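Long-range contacts in galactose mutarotase related enzyme (Lactobacillus casei, PDB 3Q1N), which probably binds carbohydrates and may act as an isomerase of the aldose 1-epimerase (galactose mutarotase) family: residues 54-59 with 260-265; 143-148 with 249-254; 157-162 with 223-228; 176-181 with 205-210. All blocks are in the same frame, centred on the assembly; numbering follows the deposited sequence.

Contact 1 (54-59 with 260-265). With NO3 (nitrate ion), chain C.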
loop_
_atom_site.group_PDB
_atom_site.type_symbol
_atom_site.label_atom_id
_atom_site.label_comp_id
_atom_site.label_asym_id
_atom_site.label_seq_id
_atom_site.Cartn_x
_atom_site.Cartn_y
_atom_site.Cartn_z
ATOM N N GLY A 54 3.900 -7.353 -3.619
ATOM C CA GLY A 54 5.033 -7.512 -4.504
ATOM C C GLY A 54 5.063 -8.831 -5.236
ATOM O O GLY A 54 4.035 -9.479 -5.422
ATOM N N LYS A 55 6.261 -9.229 -5.638
ATOM C CA LYS A 55 6.438 -10.420 -6.455
ATOM C C LYS A 55 6.721 -11.642 -5.570
ATOM O O LYS A 55 7.252 -11.511 -4.495
ATOM C CB LYS A 55 7.591 -10.255 -7.470
ATOM C CG LYS A 55 7.254 -9.485 -8.761
ATOM C CD LYS A 55 8.454 -9.540 -9.724
ATOM C CE LYS A 55 8.211 -8.840 -11.033
ATOM N NZ LYS A 55 9.488 -8.714 -11.866
ATOM N N SER A 56 6.345 -12.802 -6.079
ATOM C CA SER A 56 6.595 -14.106 -5.506
ATOM C C SER A 56 7.704 -14.817 -6.301
ATOM O O SER A 56 7.747 -14.711 -7.538
ATOM C CB SER A 56 5.318 -14.981 -5.515
ATOM O OG SER A 56 4.385 -14.530 -4.572
ATOM N N ASN A 57 8.571 -15.543 -5.594
ATOM C CA ASN A 57 9.708 -16.230 -6.226
ATOM C C ASN A 57 9.154 -17.203 -7.280
ATOM O O ASN A 57 8.348 -18.087 -6.957
ATOM C CB ASN A 57 10.514 -16.992 -5.185
ATOM C CG ASN A 57 11.332 -16.085 -4.279
ATOM O OD1 ASN A 57 11.827 -15.045 -4.711
ATOM N ND2 ASN A 57 11.507 -16.494 -3.013
ATOM N N GLN A 58 9.575 -17.004 -8.539
ATOM C CA GLN A 58 9.131 -17.843 -9.669
ATOM C C GLN A 58 7.605 -17.943 -9.737
ATOM O O GLN A 58 7.077 -19.005 -10.093
ATOM C CB GLN A 58 9.748 -19.233 -9.589
ATOM C CG GLN A 58 11.299 -19.176 -9.632
ATOM C CD GLN A 58 11.904 -19.132 -8.248
ATOM O OE1 GLN A 58 11.640 -20.037 -7.458
ATOM N NE2 GLN A 58 12.720 -18.083 -7.935
ATOM N N ASP A 59 6.976 -16.841 -9.372
ATOM C CA ASP A 59 5.504 -16.660 -9.339
ATOM C C ASP A 59 4.785 -17.816 -8.667
ATOM O O ASP A 59 3.707 -18.266 -9.095
ATOM C CB ASP A 59 4.994 -16.387 -10.755
ATOM C CG ASP A 59 5.525 -15.051 -11.329
ATOM O OD1 ASP A 59 5.558 -13.997 -10.648
ATOM O OD2 ASP A 59 5.864 -15.029 -12.510
ATOM N N LEU A 260 5.700 -8.136 3.254
ATOM C CA LEU A 260 6.893 -7.777 2.476
ATOM C C LEU A 260 6.975 -8.616 1.226
ATOM O O LEU A 260 6.542 -9.781 1.212
ATOM C CB LEU A 260 8.140 -8.057 3.301
ATOM C CG LEU A 260 8.421 -7.209 4.559
ATOM C CD1 LEU A 260 9.531 -7.784 5.376
ATOM C CD2 LEU A 260 8.683 -5.781 4.118
ATOM N N PRO A 261 7.559 -8.050 0.149
ATOM C CA PRO A 261 7.862 -8.899 -1.004
ATOM C C PRO A 261 8.756 -10.061 -0.607
ATOM O O PRO A 261 9.465 -9.999 0.391
ATOM C CB PRO A 261 8.657 -7.956 -1.928
ATOM C CG PRO A 261 8.300 -6.540 -1.427
ATOM C CD PRO A 261 8.084 -6.679 0.013
ATOM N N ASP A 262 8.784 -11.122 -1.410
ATOM C CA ASP A 262 9.634 -12.227 -1.117
ATOM C C ASP A 262 11.121 -11.837 -1.100
ATOM O O ASP A 262 11.587 -10.961 -1.841
ATOM C CB ASP A 262 9.478 -13.308 -2.182
ATOM C CG ASP A 262 8.545 -14.456 -1.786
ATOM O OD1 ASP A 262 8.333 -14.727 -0.568
ATOM O OD2 ASP A 262 8.069 -15.132 -2.724
ATOM N N GLN A 263 11.852 -12.540 -0.242
ATOM C CA GLN A 263 13.314 -12.580 -0.315
ATOM C C GLN A 263 13.696 -13.526 -1.450
ATOM O O GLN A 263 13.221 -14.642 -1.508
ATOM C CB GLN A 263 13.918 -13.078 1.002
ATOM C CG GLN A 263 15.428 -13.211 0.884
ATOM C CD GLN A 263 16.169 -13.403 2.195
ATOM O OE1 GLN A 263 15.599 -13.265 3.301
ATOM N NE2 GLN A 263 17.458 -13.748 2.089
ATOM N N ALA A 264 14.572 -13.061 -2.346
ATOM C CA ALA A 264 14.994 -13.820 -3.540
ATOM C C ALA A 264 15.499 -15.220 -3.193
ATOM O O ALA A 264 16.182 -15.440 -2.206
ATOM C CB ALA A 264 16.099 -13.063 -4.279
ATOM N N GLY A 265 15.180 -16.182 -4.042
ATOM C CA GLY A 265 15.651 -17.544 -3.874
ATOM C C GLY A 265 14.557 -18.533 -4.219
ATOM O O GLY A 265 13.722 -18.262 -5.093
HETATM N N NO3 C . 3.380 -4.194 -4.771
HETATM O O1 NO3 C . 2.548 -5.295 -4.888
HETATM O O2 NO3 C . 4.186 -3.964 -3.682
HETATM O O3 NO3 C . 3.469 -3.309 -5.812
HETATM O O HOH W 1 5.589 -11.405 -2.197
HETATM O O HOH W 2 5.383 -15.219 -2.171
#

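Contact 2 (143-148 with 249-254). With EDO (1,2-ethanediol), chain J; EDO (1,2-ethanediol), chain I.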
loop_
_atom_site.group_PDB
_atom_site.type_symbol
_atom_site.label_atom_id
_atom_site.label_comp_id
_atom_site.label_asym_id
_atom_site.label_seq_id
_atom_site.Cartn_x
_atom_site.Cartn_y
_atom_site.Cartn_z
ATOM N N HIS A 143 -1.394 0.690 -1.744
ATOM C CA HIS A 143 -0.397 1.189 -2.704
ATOM C C HIS A 143 -0.803 2.532 -3.371
ATOM O O HIS A 143 -0.795 2.655 -4.586
ATOM C CB HIS A 143 -0.255 0.052 -3.772
ATOM C CG HIS A 143 0.970 0.111 -4.652
ATOM N ND1 HIS A 143 1.210 1.129 -5.548
ATOM C CD2 HIS A 143 1.953 -0.798 -4.851
ATOM C CE1 HIS A 143 2.310 0.869 -6.238
ATOM N NE2 HIS A 143 2.774 -0.307 -5.850
ATOM N N PRO A 144 -1.102 3.586 -2.576
ATOM C CA PRO A 144 -1.556 4.844 -3.196
ATOM C C PRO A 144 -0.405 5.621 -3.801
ATOM O O PRO A 144 0.630 5.760 -3.174
ATOM C CB PRO A 144 -2.129 5.614 -2.012
ATOM C CG PRO A 144 -1.431 5.082 -0.826
ATOM C CD PRO A 144 -1.308 3.619 -1.120
ATOM N N ALA A 145 -0.622 6.161 -4.982
ATOM C CA ALA A 145 0.326 7.073 -5.628
ATOM C C ALA A 145 -0.256 8.483 -5.484
ATOM O O ALA A 145 -1.414 8.728 -5.795
ATOM C CB ALA A 145 0.463 6.737 -7.078
ATOM N N PHE A 146 0.563 9.383 -4.977
ATOM C CA PHE A 146 0.198 10.763 -4.714
ATOM C C PHE A 146 0.840 11.711 -5.694
ATOM O O PHE A 146 2.046 11.628 -5.971
ATOM C CB PHE A 146 0.644 11.157 -3.317
ATOM C CG PHE A 146 -0.069 10.387 -2.235
ATOM C CD1 PHE A 146 -1.413 10.633 -1.977
ATOM C CD2 PHE A 146 0.570 9.370 -1.559
ATOM C CE1 PHE A 146 -2.094 9.926 -0.999
ATOM C CE2 PHE A 146 -0.112 8.635 -0.589
ATOM C CZ PHE A 146 -1.433 8.904 -0.308
ATOM N N ASN A 147 0.037 12.619 -6.210
ATOM C CA ASN A 147 0.574 13.662 -7.116
ATOM C C ASN A 147 1.612 14.524 -6.371
ATOM O O ASN A 147 1.415 14.846 -5.181
ATOM C CB ASN A 147 -0.545 14.528 -7.640
ATOM C CG ASN A 147 -1.488 13.751 -8.518
ATOM O OD1 ASN A 147 -1.049 13.144 -9.492
ATOM N ND2 ASN A 147 -2.773 13.714 -8.154
ATOM N N VAL A 148 2.703 14.865 -7.085
ATOM C CA VAL A 148 3.749 15.782 -6.600
ATOM C C VAL A 148 4.190 16.746 -7.687
ATOM O O VAL A 148 4.079 16.450 -8.863
ATOM C CB VAL A 148 4.999 15.023 -6.041
ATOM C CG1 VAL A 148 4.594 14.129 -4.848
ATOM C CG2 VAL A 148 5.690 14.196 -7.141
ATOM N N ALA A 249 8.033 10.560 -13.469
ATOM C CA ALA A 249 6.624 10.566 -13.136
ATOM C C ALA A 249 6.347 11.691 -12.141
ATOM O O ALA A 249 7.137 11.891 -11.224
ATOM C CB ALA A 249 6.197 9.235 -12.543
ATOM N N PRO A 250 5.237 12.410 -12.318
ATOM C CA PRO A 250 4.829 13.484 -11.396
ATOM C C PRO A 250 4.027 12.922 -10.219
ATOM O O PRO A 250 2.989 13.475 -9.835
ATOM C CB PRO A 250 3.959 14.375 -12.296
ATOM C CG PRO A 250 3.305 13.365 -13.215
ATOM C CD PRO A 250 4.338 12.328 -13.500
ATOM N N PHE A 251 4.483 11.795 -9.697
ATOM C CA PHE A 251 3.883 11.185 -8.472
ATOM C C PHE A 251 4.899 10.401 -7.667
ATOM O O PHE A 251 5.918 9.979 -8.179
ATOM C CB PHE A 251 2.648 10.325 -8.819
ATOM C CG PHE A 251 2.947 8.958 -9.433
ATOM C CD1 PHE A 251 3.367 7.864 -8.657
ATOM C CD2 PHE A 251 2.766 8.753 -10.793
ATOM C CE1 PHE A 251 3.594 6.600 -9.239
ATOM C CE2 PHE A 251 2.986 7.484 -11.369
ATOM C CZ PHE A 251 3.418 6.440 -10.609
ATOM N N ILE A 252 4.591 10.232 -6.385
ATOM C CA ILE A 252 5.334 9.372 -5.481
ATOM C C ILE A 252 4.306 8.585 -4.709
ATOM O O ILE A 252 3.317 9.169 -4.227
ATOM C CB ILE A 252 6.229 10.188 -4.521
ATOM C CG1 ILE A 252 7.284 10.969 -5.303
ATOM C CG2 ILE A 252 6.939 9.204 -3.497
ATOM C CD1 ILE A 252 8.032 11.999 -4.435
ATOM N N ALA A 253 4.478 7.243 -4.706
ATOM C CA ALA A 253 3.663 6.363 -3.898
ATOM C C ALA A 253 4.261 6.175 -2.514
ATOM O O ALA A 253 5.479 6.032 -2.356
ATOM C CB ALA A 253 3.462 4.985 -4.614
ATOM N N VAL A 254 3.384 6.145 -1.509
ATOM C CA VAL A 254 3.781 5.968 -0.110
ATOM C C VAL A 254 2.812 4.936 0.409
ATOM O O VAL A 254 1.616 5.206 0.534
ATOM C CB VAL A 254 3.745 7.296 0.697
ATOM C CG1 VAL A 254 4.336 7.030 2.114
ATOM C CG2 VAL A 254 4.542 8.422 -0.041
HETATM C C1 EDO J . 6.207 -0.598 -5.116
HETATM O O1 EDO J . 5.477 -1.470 -4.231
HETATM C C2 EDO J . 6.264 -1.110 -6.538
HETATM O O2 EDO J . 4.941 -1.268 -7.101
HETATM C C1 EDO I . -0.125 14.923 -2.188
HETATM O O1 EDO I . -0.705 16.199 -2.460
HETATM C C2 EDO I . 1.262 15.091 -1.588
HETATM O O2 EDO I . 2.122 15.768 -2.517
HETATM O O HOH W 3 0.678 14.581 -11.153
#

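Contact 3 (157-162 with 223-228). With EDO (1,2-ethanediol), chain P; EDO (1,2-ethanediol), chain L.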
loop_
_atom_site.group_PDB
_atom_site.type_symbol
_atom_site.label_atom_id
_atom_site.label_comp_id
_atom_site.label_asym_id
_atom_site.label_seq_id
_atom_site.Cartn_x
_atom_site.Cartn_y
_atom_site.Cartn_z
ATOM N N ASP A 157 10.207 18.139 -6.822
ATOM C CA ASP A 157 10.474 19.514 -6.340
ATOM C C ASP A 157 10.633 19.619 -4.824
ATOM O O ASP A 157 9.758 20.166 -4.127
ATOM C CB ASP A 157 9.374 20.459 -6.820
ATOM C CG ASP A 157 9.681 21.926 -6.560
ATOM O OD1 ASP A 157 10.874 22.265 -6.330
ATOM O OD2 ASP A 157 8.727 22.760 -6.625
ATOM N N ASP A 158 11.759 19.109 -4.332
ATOM C CA ASP A 158 12.137 19.193 -2.920
ATOM C C ASP A 158 11.104 18.567 -1.962
ATOM O O ASP A 158 10.712 19.165 -0.973
ATOM C CB ASP A 158 12.460 20.646 -2.554
ATOM C CG ASP A 158 13.591 21.218 -3.398
ATOM O OD1 ASP A 158 14.449 20.412 -3.873
ATOM O OD2 ASP A 158 13.608 22.455 -3.570
ATOM N N TYR A 159 10.706 17.330 -2.262
ATOM C CA TYR A 159 9.817 16.558 -1.414
ATOM C C TYR A 159 10.628 15.684 -0.474
ATOM O O TYR A 159 11.661 15.068 -0.875
ATOM C CB TYR A 159 8.879 15.670 -2.252
ATOM C CG TYR A 159 7.711 16.448 -2.831
ATOM C CD1 TYR A 159 7.832 17.161 -4.027
ATOM C CD2 TYR A 159 6.506 16.496 -2.170
ATOM C CE1 TYR A 159 6.802 17.909 -4.511
ATOM C CE2 TYR A 159 5.446 17.203 -2.670
ATOM C CZ TYR A 159 5.595 17.918 -3.837
ATOM O OH TYR A 159 4.561 18.645 -4.372
ATOM N N ASP A 160 10.190 15.629 0.773
ATOM C CA ASP A 160 10.777 14.737 1.760
ATOM C C ASP A 160 9.653 13.951 2.397
ATOM O O ASP A 160 8.488 14.349 2.342
ATOM C CB ASP A 160 11.480 15.500 2.922
ATOM C CG ASP A 160 12.718 16.320 2.515
ATOM O OD1 ASP A 160 13.292 16.228 1.414
ATOM O OD2 ASP A 160 13.089 17.162 3.357
ATOM N N LEU A 161 10.002 12.789 2.952
ATOM C CA LEU A 161 9.165 12.086 3.882
ATOM C C LEU A 161 9.711 12.371 5.259
ATOM O O LEU A 161 10.899 12.195 5.505
ATOM C CB LEU A 161 9.206 10.584 3.616
ATOM C CG LEU A 161 8.104 9.811 4.310
ATOM C CD1 LEU A 161 6.802 10.071 3.618
ATOM C CD2 LEU A 161 8.424 8.294 4.320
ATOM N N THR A 162 8.848 12.840 6.150
ATOM C CA THR A 162 9.219 13.070 7.533
ATOM C C THR A 162 8.431 12.096 8.375
ATOM O O THR A 162 7.217 11.931 8.157
ATOM C CB THR A 162 8.955 14.531 7.961
ATOM O OG1 THR A 162 9.631 15.409 7.063
ATOM C CG2 THR A 162 9.460 14.799 9.363
ATOM N N PRO A 223 8.374 22.220 0.782
ATOM C CA PRO A 223 8.165 23.608 1.194
ATOM C C PRO A 223 7.635 24.493 0.062
ATOM O O PRO A 223 7.155 25.595 0.337
ATOM C CB PRO A 223 9.559 24.065 1.611
ATOM C CG PRO A 223 10.507 23.175 0.881
ATOM C CD PRO A 223 9.798 21.854 0.810
ATOM N N HIS A 224 7.714 24.031 -1.185
ATOM C CA HIS A 224 7.252 24.836 -2.327
ATOM C C HIS A 224 5.820 24.546 -2.750
ATOM O O HIS A 224 5.368 25.129 -3.729
ATOM C CB HIS A 224 8.120 24.606 -3.567
ATOM C CG HIS A 224 9.585 24.756 -3.331
ATOM N ND1 HIS A 224 10.143 25.920 -2.838
ATOM C CD2 HIS A 224 10.610 23.903 -3.542
ATOM C CE1 HIS A 224 11.452 25.761 -2.735
ATOM N NE2 HIS A 224 11.758 24.542 -3.149
ATOM N N HIS A 225 5.129 23.646 -2.051
ATOM C CA HIS A 225 3.801 23.217 -2.474
ATOM C C HIS A 225 2.812 23.197 -1.352
ATOM O O HIS A 225 3.102 22.684 -0.268
ATOM C CB HIS A 225 3.881 21.841 -3.131
ATOM C CG HIS A 225 4.634 21.887 -4.402
ATOM N ND1 HIS A 225 4.026 22.204 -5.593
ATOM C CD2 HIS A 225 5.958 21.808 -4.657
ATOM C CE1 HIS A 225 4.945 22.310 -6.532
ATOM N NE2 HIS A 225 6.129 22.071 -5.989
ATOM N N ASP A 226 1.626 23.702 -1.657
ATOM C CA ASP A 226 0.583 23.938 -0.655
ATOM C C ASP A 226 0.083 22.676 -0.030
ATOM O O ASP A 226 -0.138 22.625 1.203
ATOM C CB ASP A 226 -0.628 24.666 -1.279
ATOM C CG ASP A 226 -0.408 26.160 -1.448
ATOM O OD1 ASP A 226 0.662 26.678 -1.052
ATOM O OD2 ASP A 226 -1.299 26.822 -2.021
ATOM N N HIS A 227 -0.166 21.655 -0.847
ATOM C CA HIS A 227 -0.798 20.468 -0.347
ATOM C C HIS A 227 0.294 19.454 0.075
ATOM O O HIS A 227 1.385 19.326 -0.533
ATOM C CB HIS A 227 -1.777 19.866 -1.381
ATOM C CG HIS A 227 -2.983 20.726 -1.624
ATOM N ND1 HIS A 227 -3.980 20.881 -0.681
ATOM C CD2 HIS A 227 -3.335 21.506 -2.677
ATOM C CE1 HIS A 227 -4.889 21.720 -1.145
ATOM N NE2 HIS A 227 -4.522 22.112 -2.356
ATOM N N SER A 228 0.048 18.827 1.187
ATOM C CA SER A 228 0.840 17.699 1.633
ATOM C C SER A 228 -0.162 16.718 2.188
ATOM O O SER A 228 -1.347 17.042 2.344
ATOM C CB SER A 228 1.817 18.120 2.717
ATOM O OG SER A 228 1.175 18.686 3.842
HETATM C C1 EDO P . 3.996 28.388 -0.570
HETATM O O1 EDO P . 4.418 28.299 0.805
HETATM C C2 EDO P . 3.941 26.985 -1.147
HETATM O O2 EDO P . 3.411 26.055 -0.180
HETATM C C1 EDO L . 7.049 23.139 -9.481
HETATM O O1 EDO L . 6.815 24.219 -8.544
HETATM C C2 EDO L . 5.822 22.279 -9.852
HETATM O O2 EDO L . 4.709 23.021 -10.413
HETATM O O HOH W 4 2.338 18.838 -2.954
#

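Contact 4 (176-181 with 205-210)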
loop_
_atom_site.group_PDB
_atom_site.type_symbol
_atom_site.label_atom_id
_atom_site.label_comp_id
_atom_site.label_asym_id
_atom_site.label_seq_id
_atom_site.Cartn_x
_atom_site.Cartn_y
_atom_site.Cartn_z
ATOM N N GLY A 176 17.100 -6.842 -4.174
ATOM C CA GLY A 176 17.871 -7.534 -5.195
ATOM C C GLY A 176 17.303 -8.914 -5.497
ATOM O O GLY A 176 17.066 -9.704 -4.561
ATOM N N PRO A 177 16.993 -9.204 -6.776
ATOM C CA PRO A 177 16.815 -8.322 -7.923
ATOM C C PRO A 177 15.520 -7.554 -7.782
ATOM O O PRO A 177 14.538 -8.108 -7.301
ATOM C CB PRO A 177 16.636 -9.300 -9.089
ATOM C CG PRO A 177 16.018 -10.456 -8.477
ATOM C CD PRO A 177 16.457 -10.534 -7.055
ATOM N N VAL A 178 15.523 -6.281 -8.154
ATOM C CA VAL A 178 14.326 -5.474 -8.014
ATOM C C VAL A 178 13.157 -6.189 -8.723
ATOM O O VAL A 178 13.338 -6.737 -9.824
ATOM C CB VAL A 178 14.563 -4.017 -8.525
ATOM C CG1 VAL A 178 14.933 -3.994 -10.022
ATOM C CG2 VAL A 178 13.367 -3.143 -8.232
ATOM N N PRO A 179 11.964 -6.227 -8.076
ATOM C CA PRO A 179 11.528 -5.672 -6.782
ATOM C C PRO A 179 11.521 -6.676 -5.601
ATOM O O PRO A 179 10.803 -6.494 -4.633
ATOM C CB PRO A 179 10.087 -5.227 -7.096
ATOM C CG PRO A 179 9.597 -6.354 -8.046
ATOM C CD PRO A 179 10.838 -6.887 -8.757
ATOM N N PHE A 180 12.311 -7.732 -5.687
ATOM C CA PHE A 180 12.466 -8.682 -4.578
ATOM C C PHE A 180 13.435 -8.121 -3.536
ATOM O O PHE A 180 14.294 -7.331 -3.842
ATOM C CB PHE A 180 13.028 -10.027 -5.032
ATOM C CG PHE A 180 12.130 -10.803 -5.989
ATOM C CD1 PHE A 180 12.220 -10.652 -7.350
ATOM C CD2 PHE A 180 11.205 -11.691 -5.487
ATOM C CE1 PHE A 180 11.397 -11.389 -8.196
ATOM C CE2 PHE A 180 10.407 -12.458 -6.311
ATOM C CZ PHE A 180 10.490 -12.299 -7.679
ATOM N N ARG A 181 13.317 -8.613 -2.317
ATOM C CA ARG A 181 14.301 -8.356 -1.256
ATOM C C ARG A 181 15.534 -9.263 -1.331
ATOM O O ARG A 181 15.434 -10.424 -1.742
ATOM C CB ARG A 181 13.632 -8.517 0.113
ATOM C CG ARG A 181 12.453 -7.556 0.343
ATOM C CD ARG A 181 11.942 -7.573 1.768
ATOM N NE ARG A 181 11.560 -8.915 2.184
ATOM C CZ ARG A 181 12.233 -9.718 2.979
ATOM N NH1 ARG A 181 13.458 -9.406 3.425
ATOM N NH2 ARG A 181 11.708 -10.900 3.263
ATOM N N GLY A 205 16.633 3.070 -8.008
ATOM C CA GLY A 205 17.061 1.711 -7.682
ATOM C C GLY A 205 15.953 0.796 -7.185
ATOM O O GLY A 205 16.218 -0.335 -6.732
ATOM N N GLY A 206 14.711 1.275 -7.227
ATOM C CA GLY A 206 13.586 0.466 -6.824
ATOM C C GLY A 206 12.950 0.922 -5.549
ATOM O O GLY A 206 13.402 1.880 -4.887
ATOM N N LEU A 207 11.875 0.230 -5.211
ATOM C CA LEU A 207 11.105 0.513 -4.013
ATOM C C LEU A 207 11.989 0.602 -2.729
ATOM O O LEU A 207 12.949 -0.167 -2.560
ATOM C CB LEU A 207 10.024 -0.554 -3.851
ATOM C CG LEU A 207 10.394 -1.977 -3.420
ATOM C CD1 LEU A 207 9.111 -2.759 -3.191
ATOM C CD2 LEU A 207 11.322 -2.713 -4.428
ATOM N N VAL A 208 11.689 1.591 -1.877
ATOM C CA VAL A 208 12.354 1.808 -0.597
ATOM C C VAL A 208 11.398 1.411 0.535
ATOM O O VAL A 208 10.427 2.102 0.837
ATOM C CB VAL A 208 12.778 3.300 -0.439
ATOM C CG1 VAL A 208 13.449 3.555 0.952
ATOM C CG2 VAL A 208 13.759 3.701 -1.585
ATOM N N ILE A 209 11.644 0.253 1.119
ATOM C CA ILE A 209 10.774 -0.287 2.172
ATOM C C ILE A 209 11.338 0.044 3.551
ATOM O O ILE A 209 12.297 -0.577 3.981
ATOM C CB ILE A 209 10.614 -1.823 2.064
ATOM C CG1 ILE A 209 10.278 -2.246 0.646
ATOM C CG2 ILE A 209 9.539 -2.287 3.064
ATOM C CD1 ILE A 209 10.345 -3.792 0.427
ATOM N N LEU A 210 10.762 1.021 4.234
ATOM C CA LEU A 210 11.237 1.404 5.568
ATOM C C LEU A 210 10.932 0.317 6.584
ATOM O O LEU A 210 9.786 -0.169 6.698
ATOM C CB LEU A 210 10.581 2.719 6.045
ATOM C CG LEU A 210 10.767 3.920 5.124
ATOM C CD1 LEU A 210 10.076 5.139 5.764
ATOM C CD2 LEU A 210 12.223 4.240 4.882
#

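Contact 1 (54-59 with 260-265)
A polar contact between two loops, carried chiefly by Asn57 and Asp262, joins 54-59, between strands 48-49 and 60-63, to 260-265, which follows strand 251-258. The two loops run in nearly the same direction; their end-to-end directions differ by 22°. Asn57 and Asp262 have the largest shares of the contact. Asp262 OD2 takes the backbone N-H of Asn57 at 2.9 Å on its anti lone pair. The same oxygen accepts from a water at 2.7 Å from OD2, and that water also donates to Ser56 OG, so OD2 is gripped twice. Asn57 ND2 donates to Gln263 O at 2.9 Å; the bond is nearly straight (167°), and the acceptor lies in the amide plane. Gln58 adds a second hydrogen bond from a side-chain amide, NE2 to Gly265 O at 3.0 Å, its chain bent at chi2 (93°). The backbone bond from Asp262 N to Lys55 O is weak at 3.5 Å. An alanine in place of Asn57 would probably leave Gln263 O without its amide donor. At the start of 54-59, Gly54 N holds a nitrate ion, probably from the crystallisation liquor, which His73 also binds. Beyond the joint, strand 181-182 runs alongside 260-265, Arg181 pairing by backbone with Asp262 and Ala264, while Leu260 and Pro261 pack on Ile209 of strand 208-210.

Contact 2 (143-148 with 249-254)
Ala145 faces Ala253 and Phe146 faces Ile252 in an antiparallel strand pair of the galactose mutarotase-like beta-sandwich, formed by strands 136-147 and 251-258. Backbone bonds come first. Phe146 and Ile252 are a hydrogen-bonded pair, N to O at 2.9 Å both ways, flanked by Val254 N to Pro144 O and by Val148 N to Pro250 O. Ala145 with Ala253 is a non-hydrogen-bonded pair with CA atoms only 3.8 Å apart, an approach probably eased by the two small side chains. CA-H...O contacts from Phe251 to Phe146 O and from Ala253 to Pro144 O accompany the ladder.

Apolar contacts differ on the two faces. On the Ala145 and Ala253 side, Ala145 CB touches Phe251 CD1 at 3.5 Å. On the other, Phe146 CE2 meets Val254 CB, and the Val148 and Ile252 side chains cross at about a right angle, CG2 against CG1.

The polar periphery is Asn147, whose ND2 bonds Glu32 O and whose OD1 shares a water with Pro250 O. His143, its ring meeting Trp42 and Trp242, donates from NE2 to a probably crystallisation-derived 1,2-ethanediol, consistent with a pocket. Val254 O is buried with no hydrogen-bond partner in the model, and Pro144 CG lies 3.3 Å from it.

Contact 3 (157-162 with 223-228)
The backbones of Asp158 and Pro223 stay apart, their CA atoms, the nearest across the contact, being 7.2 Å from each other, too far for strand pairing, so side chains bridge the two segments. Two His-carboxylate hydrogen bonds do most of this. His225 NE2 donates to Asp157 OD2 at 2.8 Å, meeting it on the anti side somewhat out of the carboxylate plane, with carboxylate and imidazole planes almost perpendicular (87°). His224 NE2 donates to Asp158 OD2, also at 2.8 Å; here the oxygen lies in the ring plane and uses its anti lone pair. Asp157 CG is anti to its backbone N (chi1 -171°), and from there the carboxylate reaches both histidines: OD1 comes 3.2 Å from His224 CD2. The second oxygen of Asp158, OD1, is in a salt bridge with Lys151.

Loop 223-228 is the turn of the beta hairpin made by strands 217-221 and 229-232, and strand 160-164 pairs with the 217-221 arm in the same antiparallel sheet.

Tyr159 approaches His225 in near-parallel fashion (planes at 24°) but slid aside, so that the rings barely overlap and the hydroxyl sits over one imidazole face, OH being 3.2 Å from His225 CG. That hydroxyl is hydrogen-bonded to Gly149 N and to a water, which donates to His227 O. An alanine at His225 would probably leave Asp157 OD2 without its histidine donor and take away the ring face over which Tyr159 OH sits. Next to His224, Pro223 CD lies 3.4 Å from Asp158 O.

Contact 4 (176-181 with 205-210)
Flat groups do not carry the meeting of Val178 and Pro179 with Leu207: the sole aromatic ring of the two segments, Phe180, has Pro177 O at its edge, in plane, and turns away from 205-210 toward Lys55 and Asn57. What touches instead is a set of aliphatic branches. Leu207 CD2 packs 3.8 Å from Pro179 CA and 3.9 Å from Pro179 CB, and it is also near Pro179 O.

The loop that meets it is a type VIa beta turn, Pro177 to Phe180, with a cis peptide before Pro179 and closed by Phe180 N to Pro177 O at 2.8 Å; a second cis peptide precedes Pro177. Gly176 N to Phe180 O, at 2.9 Å, ties the base of the loop, which connects strand 171-175 to strand 181-182 in the galactose mutarotase-like sandwich.

Val178, modelled in two conformers, has CG2 3.9 Å from Gly206 CA in the one given, so this touch is less certain. Gly206 has backbone angles (110°, 177°) at which a side chain would be jammed against the preceding carbonyl oxygen. Farther along, Arg181 CG lies against Ile209 CD1 at 4.3 Å. The polar end of Arg181 looks elsewhere, NE being hydrogen-bonded to Pro261 O, while Ile209 also packs on Phe173 of strand 171-175 and on Tyr238 and Thr240 of strand 238-242.

Along the chain the contacts bracket one another: 54-59/260-265 is outermost, followed inward by contact 2, contact 3 and contact 4. In space they form two neighbouring pairs. Contacts 1 and 4 have centres about 11 Å apart and touch through Arg181 and Phe180; contacts 2 and 3, about 12 Å apart, touch where Val148 meets Tyr159. Contacts 1 and 3 are the farthest apart, about 32 Å between centres. Contacts 2 and 4 reach the same six-stranded sheet, whereas contact 3 belongs to the nine-stranded one; Leu161 against Leu210 links contacts 3 and 4. Distant parts of the sequence are thus closed together in a single sandwich domain.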